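PDB 1MA1: superoxide dismutase from Methanothermobacter thermautotrophicus, which uses one iron ion per subunit to convert superoxide radicals into hydrogen peroxide and molecular oxygen, protecting the cell. Local coordinates for residues A[105-116]-A[135-146]. Sequence-based numbering, arbitrary orientation.
Sequences YIEKDFGSFERF and LTYCQRTDRLFI
Helix 105-110 crosses strand 143-146 at -76°, with the axes 8.0 Å apart at their closest and D109 set against R143. D109 accepts a bond from the strand backbone: L144 N donates to D109 OD2 at 2.8 Å. The N-H is nearly straight (176°) but comes in steeply from above the carboxylate plane. D109 OD1 forms a salt bridge with K108 NZ at 2.6 Å and accepts from a water that in turn accepts from R143 NE. The K108 chain is extended until a bend at its last torsion (chi4 58°), and NZ also donates to D142 O, in the carbonyl plane. An alanine in place of D109 would probably leave L144 N, on a buried residue, without this acceptor and K108 without its carboxylate partner. D142 OD1 is gripped twice: Y105 OH, 2.7 Å away, uses the syn lone pair, and Y137 OH the anti one. The Y137 edge is turned to the Y105 face in an offset edge-to-face pair. L144 CD1 packs on Y105 CB at 3.6 Å and on I106. The F110 ring touches L144 CB and I146 CD1, and F116 reaches L135 CD1. A G1 beta bulge, with D142 and R143 opposite C138, closes the turn between the two strands. The contact lies in the C-terminal domain, away from the iron. F201 of helix 194-202 meets Y105 and L144, F120 of helix 113-125 covers I146, and R143 forms a salt bridge with D53 of the second subunit.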
loop_
_atom_site.group_PDB
_atom_site.type_symbol
_atom_site.label_atom_id
_atom_site.label_comp_id
_atom_site.label_asym_id
_atom_site.label_seq_id
_atom_site.Cartn_x
_atom_site.Cartn_y
_atom_site.Cartn_z
ATOM N N TYR A 105 -28.590 7.373 -13.590
ATOM C CA TYR A 105 -27.703 7.480 -12.441
ATOM C C TYR A 105 -26.451 8.279 -12.730
ATOM O O TYR A 105 -26.000 9.036 -11.881
ATOM C CB TYR A 105 -27.315 6.108 -11.918
ATOM C CG TYR A 105 -28.286 5.569 -10.904
ATOM C CD1 TYR A 105 -29.433 4.895 -11.292
ATOM C CD2 TYR A 105 -28.067 5.759 -9.541
ATOM C CE1 TYR A 105 -30.346 4.416 -10.342
ATOM C CE2 TYR A 105 -28.969 5.292 -8.591
ATOM C CZ TYR A 105 -30.103 4.620 -8.998
ATOM O OH TYR A 105 -30.981 4.141 -8.059
ATOM N N ILE A 106 -25.886 8.127 -13.921
ATOM C CA ILE A 106 -24.698 8.893 -14.257
ATOM C C ILE A 106 -25.019 10.385 -14.271
ATOM O O ILE A 106 -24.217 11.211 -13.827
ATOM C CB ILE A 106 -24.116 8.473 -15.621
ATOM C CG1 ILE A 106 -23.425 7.114 -15.478
ATOM C CG2 ILE A 106 -23.142 9.531 -16.126
ATOM C CD1 ILE A 106 -22.832 6.553 -16.748
ATOM N N GLU A 107 -26.207 10.726 -14.758
ATOM C CA GLU A 107 -26.678 12.099 -14.692
ATOM C C GLU A 107 -26.797 12.639 -13.291
ATOM O O GLU A 107 -26.280 13.721 -13.006
ATOM C CB GLU A 107 -28.028 12.237 -15.369
ATOM C CG GLU A 107 -27.919 12.687 -16.798
ATOM C CD GLU A 107 -29.206 13.315 -17.285
ATOM O OE1 GLU A 107 -30.249 12.613 -17.296
ATOM O OE2 GLU A 107 -29.173 14.515 -17.649
ATOM N N LYS A 108 -27.501 11.909 -12.426
ATOM C CA LYS A 108 -27.842 12.460 -11.122
ATOM C C LYS A 108 -26.610 12.480 -10.222
ATOM O O LYS A 108 -26.469 13.371 -9.390
ATOM C CB LYS A 108 -28.971 11.667 -10.454
ATOM C CG LYS A 108 -28.535 10.469 -9.624
ATOM C CD LYS A 108 -29.626 10.082 -8.615
ATOM C CE LYS A 108 -29.248 8.825 -7.829
ATOM N NZ LYS A 108 -27.963 8.975 -7.086
ATOM N N ASP A 109 -25.711 11.516 -10.401
ATOM C CA ASP A 109 -24.529 11.445 -9.567
ATOM C C ASP A 109 -23.390 12.295 -10.085
ATOM O O ASP A 109 -22.605 12.828 -9.301
ATOM C CB ASP A 109 -24.068 9.987 -9.394
ATOM C CG ASP A 109 -25.015 9.177 -8.510
ATOM O OD1 ASP A 109 -25.538 9.732 -7.511
ATOM O OD2 ASP A 109 -25.228 7.983 -8.797
ATOM N N PHE A 110 -23.286 12.439 -11.400
ATOM C CA PHE A 110 -22.178 13.217 -11.960
ATOM C C PHE A 110 -22.604 14.518 -12.632
ATOM O O PHE A 110 -21.765 15.346 -12.945
ATOM C CB PHE A 110 -21.386 12.373 -12.949
ATOM C CG PHE A 110 -20.740 11.174 -12.334
ATOM C CD1 PHE A 110 -21.400 9.954 -12.297
ATOM C CD2 PHE A 110 -19.461 11.262 -11.793
ATOM C CE1 PHE A 110 -20.790 8.818 -11.728
ATOM C CE2 PHE A 110 -18.830 10.140 -11.217
ATOM C CZ PHE A 110 -19.498 8.912 -11.185
ATOM N N GLY A 111 -23.904 14.689 -12.842
ATOM C CA GLY A 111 -24.393 15.892 -13.479
ATOM C C GLY A 111 -24.558 15.729 -14.977
ATOM O O GLY A 111 -25.505 16.258 -15.566
ATOM N N SER A 112 -23.640 14.994 -15.601
ATOM C CA SER A 112 -23.742 14.683 -17.024
ATOM C C SER A 112 -22.853 13.493 -17.352
ATOM O O SER A 112 -22.003 13.103 -16.559
ATOM C CB SER A 112 -23.289 15.877 -17.855
ATOM O OG SER A 112 -21.881 16.027 -17.751
ATOM N N PHE A 113 -23.032 12.932 -18.539
ATOM C CA PHE A 113 -22.107 11.932 -19.033
ATOM C C PHE A 113 -20.710 12.502 -19.200
ATOM O O PHE A 113 -19.732 11.839 -18.881
ATOM C CB PHE A 113 -22.590 11.366 -20.367
ATOM C CG PHE A 113 -21.714 10.279 -20.906
ATOM C CD1 PHE A 113 -21.681 9.039 -20.298
ATOM C CD2 PHE A 113 -20.882 10.505 -21.999
ATOM C CE1 PHE A 113 -20.831 8.037 -20.767
ATOM C CE2 PHE A 113 -20.028 9.493 -22.470
ATOM C CZ PHE A 113 -20.008 8.264 -21.848
ATOM N N GLU A 114 -20.611 13.724 -19.713
ATOM C CA GLU A 114 -19.307 14.343 -19.907
ATOM C C GLU A 114 -18.531 14.372 -18.602
ATOM O O GLU A 114 -17.366 13.962 -18.549
ATOM C CB GLU A 114 -19.468 15.763 -20.414
ATOM C CG GLU A 114 -19.621 15.889 -21.902
ATOM C CD GLU A 114 -20.932 15.360 -22.427
ATOM O OE1 GLU A 114 -21.948 15.420 -21.688
ATOM O OE2 GLU A 114 -20.943 14.906 -23.598
ATOM N N ARG A 115 -19.179 14.869 -17.554
ATOM C CA ARG A 115 -18.536 14.956 -16.250
ATOM C C ARG A 115 -18.015 13.572 -15.844
ATOM O O ARG A 115 -16.839 13.412 -15.496
ATOM C CB ARG A 115 -19.542 15.470 -15.205
ATOM C CG ARG A 115 -18.979 15.661 -13.800
ATOM C CD ARG A 115 -18.008 16.789 -13.755
ATOM N NE ARG A 115 -17.432 16.946 -12.433
ATOM C CZ ARG A 115 -16.501 17.848 -12.156
ATOM N NH1 ARG A 115 -16.066 18.667 -13.110
ATOM N NH2 ARG A 115 -15.979 17.914 -10.941
ATOM N N PHE A 116 -18.898 12.577 -15.903
ATOM C CA PHE A 116 -18.515 11.199 -15.621
ATOM C C PHE A 116 -17.303 10.769 -16.426
ATOM O O PHE A 116 -16.306 10.316 -15.868
ATOM C CB PHE A 116 -19.655 10.222 -15.925
ATOM C CG PHE A 116 -19.212 8.794 -15.957
ATOM C CD1 PHE A 116 -18.790 8.154 -14.794
ATOM C CD2 PHE A 116 -19.147 8.106 -17.163
ATOM C CE1 PHE A 116 -18.310 6.857 -14.827
ATOM C CE2 PHE A 116 -18.664 6.793 -17.220
ATOM C CZ PHE A 116 -18.246 6.167 -16.049
ATOM N N LEU A 135 -15.906 1.577 -12.031
ATOM C CA LEU A 135 -17.188 2.121 -11.586
ATOM C C LEU A 135 -17.912 1.105 -10.720
ATOM O O LEU A 135 -17.905 -0.087 -11.018
ATOM C CB LEU A 135 -18.059 2.468 -12.780
ATOM C CG LEU A 135 -19.406 3.110 -12.433
ATOM C CD1 LEU A 135 -19.136 4.415 -11.716
ATOM C CD2 LEU A 135 -20.227 3.365 -13.706
ATOM N N THR A 136 -18.539 1.579 -9.653
ATOM C CA THR A 136 -19.341 0.731 -8.773
ATOM C C THR A 136 -20.497 1.537 -8.153
ATOM O O THR A 136 -20.794 2.648 -8.601
ATOM C CB THR A 136 -18.474 0.131 -7.651
ATOM O OG1 THR A 136 -19.271 -0.750 -6.849
ATOM C CG2 THR A 136 -17.902 1.233 -6.764
ATOM N N TYR A 137 -21.157 0.978 -7.144
ATOM C CA TYR A 137 -22.454 1.493 -6.699
ATOM C C TYR A 137 -22.648 1.238 -5.212
ATOM O O TYR A 137 -22.487 0.108 -4.747
ATOM C CB TYR A 137 -23.590 0.830 -7.486
ATOM C CG TYR A 137 -24.986 1.127 -6.960
ATOM C CD1 TYR A 137 -25.530 2.399 -7.061
ATOM C CD2 TYR A 137 -25.741 0.136 -6.313
ATOM C CE1 TYR A 137 -26.777 2.685 -6.530
ATOM C CE2 TYR A 137 -26.988 0.416 -5.779
ATOM C CZ TYR A 137 -27.495 1.698 -5.888
ATOM O OH TYR A 137 -28.698 2.032 -5.309
ATOM N N CYS A 138 -22.979 2.289 -4.461
ATOM C CA CYS A 138 -23.363 2.135 -3.052
ATOM C C CYS A 138 -24.884 2.104 -2.927
ATOM O O CYS A 138 -25.533 3.129 -2.822
ATOM C CB CYS A 138 -22.783 3.272 -2.203
ATOM S SG CYS A 138 -23.144 3.198 -0.417
ATOM N N GLN A 139 -25.428 0.897 -3.009
ATOM C CA GLN A 139 -26.642 0.481 -2.325
ATOM C C GLN A 139 -27.104 1.392 -1.179
ATOM O O GLN A 139 -28.209 1.927 -1.201
ATOM C CB GLN A 139 -26.423 -0.964 -1.864
ATOM C CG GLN A 139 -24.929 -1.418 -2.038
ATOM C CD GLN A 139 -24.713 -2.952 -2.145
ATOM O OE1 GLN A 139 -23.634 -3.461 -1.790
ATOM N NE2 GLN A 139 -25.723 -3.681 -2.655
ATOM N N ARG A 140 -26.258 1.589 -0.181
ATOM C CA ARG A 140 -26.661 2.356 1.004
ATOM C C ARG A 140 -27.104 3.800 0.675
ATOM O O ARG A 140 -28.189 4.222 1.065
ATOM C CB ARG A 140 -25.510 2.407 2.006
ATOM C CG ARG A 140 -25.927 2.238 3.441
ATOM C CD ARG A 140 -26.217 0.786 3.716
ATOM N NE ARG A 140 -26.435 0.539 5.134
ATOM C CZ ARG A 140 -26.786 -0.644 5.638
ATOM N NH1 ARG A 140 -26.949 -1.691 4.837
ATOM N NH2 ARG A 140 -26.982 -0.772 6.947
ATOM N N THR A 141 -26.253 4.550 -0.024
ATOM C CA THR A 141 -26.538 5.948 -0.329
ATOM C C THR A 141 -27.104 6.095 -1.724
ATOM O O THR A 141 -27.424 7.208 -2.148
ATOM C CB THR A 141 -25.260 6.832 -0.241
ATOM O OG1 THR A 141 -24.245 6.278 -1.082
ATOM C CG2 THR A 141 -24.735 6.891 1.174
ATOM N N ASP A 142 -27.217 4.979 -2.440
ATOM C CA ASP A 142 -27.833 4.954 -3.773
ATOM C C ASP A 142 -27.061 5.830 -4.777
ATOM O O ASP A 142 -27.657 6.600 -5.526
ATOM C CB ASP A 142 -29.288 5.414 -3.654
ATOM C CG ASP A 142 -30.078 5.232 -4.935
ATOM O OD1 ASP A 142 -30.029 4.138 -5.551
ATOM O OD2 ASP A 142 -30.771 6.197 -5.313
ATOM N N ARG A 143 -25.733 5.695 -4.769
ATOM C CA ARG A 143 -24.849 6.543 -5.558
ATOM C C ARG A 143 -23.837 5.682 -6.324
ATOM O O ARG A 143 -23.324 4.692 -5.786
ATOM C CB ARG A 143 -24.120 7.540 -4.641
ATOM C CG ARG A 143 -25.080 8.337 -3.767
ATOM C CD ARG A 143 -24.403 9.141 -2.663
ATOM N NE ARG A 143 -23.812 10.341 -3.216
ATOM C CZ ARG A 143 -23.950 11.561 -2.714
ATOM N NH1 ARG A 143 -24.669 11.775 -1.622
ATOM N NH2 ARG A 143 -23.366 12.575 -3.324
ATOM N N LEU A 144 -23.565 6.046 -7.577
ATOM C CA LEU A 144 -22.411 5.513 -8.288
ATOM C C LEU A 144 -21.131 6.071 -7.694
ATOM O O LEU A 144 -21.021 7.273 -7.468
ATOM C CB LEU A 144 -22.476 5.862 -9.780
ATOM C CG LEU A 144 -23.620 5.225 -10.592
ATOM C CD1 LEU A 144 -23.699 5.890 -11.961
ATOM C CD2 LEU A 144 -23.420 3.687 -10.706
ATOM N N PHE A 145 -20.170 5.191 -7.431
ATOM C CA PHE A 145 -18.825 5.574 -6.989
ATOM C C PHE A 145 -17.811 5.175 -8.054
ATOM O O PHE A 145 -17.957 4.150 -8.714
ATOM C CB PHE A 145 -18.444 4.858 -5.685
ATOM C CG PHE A 145 -19.159 5.361 -4.460
ATOM C CD1 PHE A 145 -19.093 4.646 -3.268
ATOM C CD2 PHE A 145 -19.879 6.551 -4.486
ATOM C CE1 PHE A 145 -19.733 5.105 -2.119
ATOM C CE2 PHE A 145 -20.530 7.029 -3.331
ATOM C CZ PHE A 145 -20.456 6.304 -2.149
ATOM N N ILE A 146 -16.766 5.973 -8.198
ATOM C CA ILE A 146 -15.571 5.509 -8.889
ATOM C C ILE A 146 -14.503 5.116 -7.859
ATOM O O ILE A 146 -14.299 5.814 -6.864
ATOM C CB ILE A 146 -15.029 6.616 -9.832
ATOM C CG1 ILE A 146 -16.134 7.037 -10.811
ATOM C CG2 ILE A 146 -13.776 6.128 -10.575
ATOM C CD1 ILE A 146 -15.703 8.108 -11.814
HETATM O O HOH W 1 -23.136 10.812 -6.157
#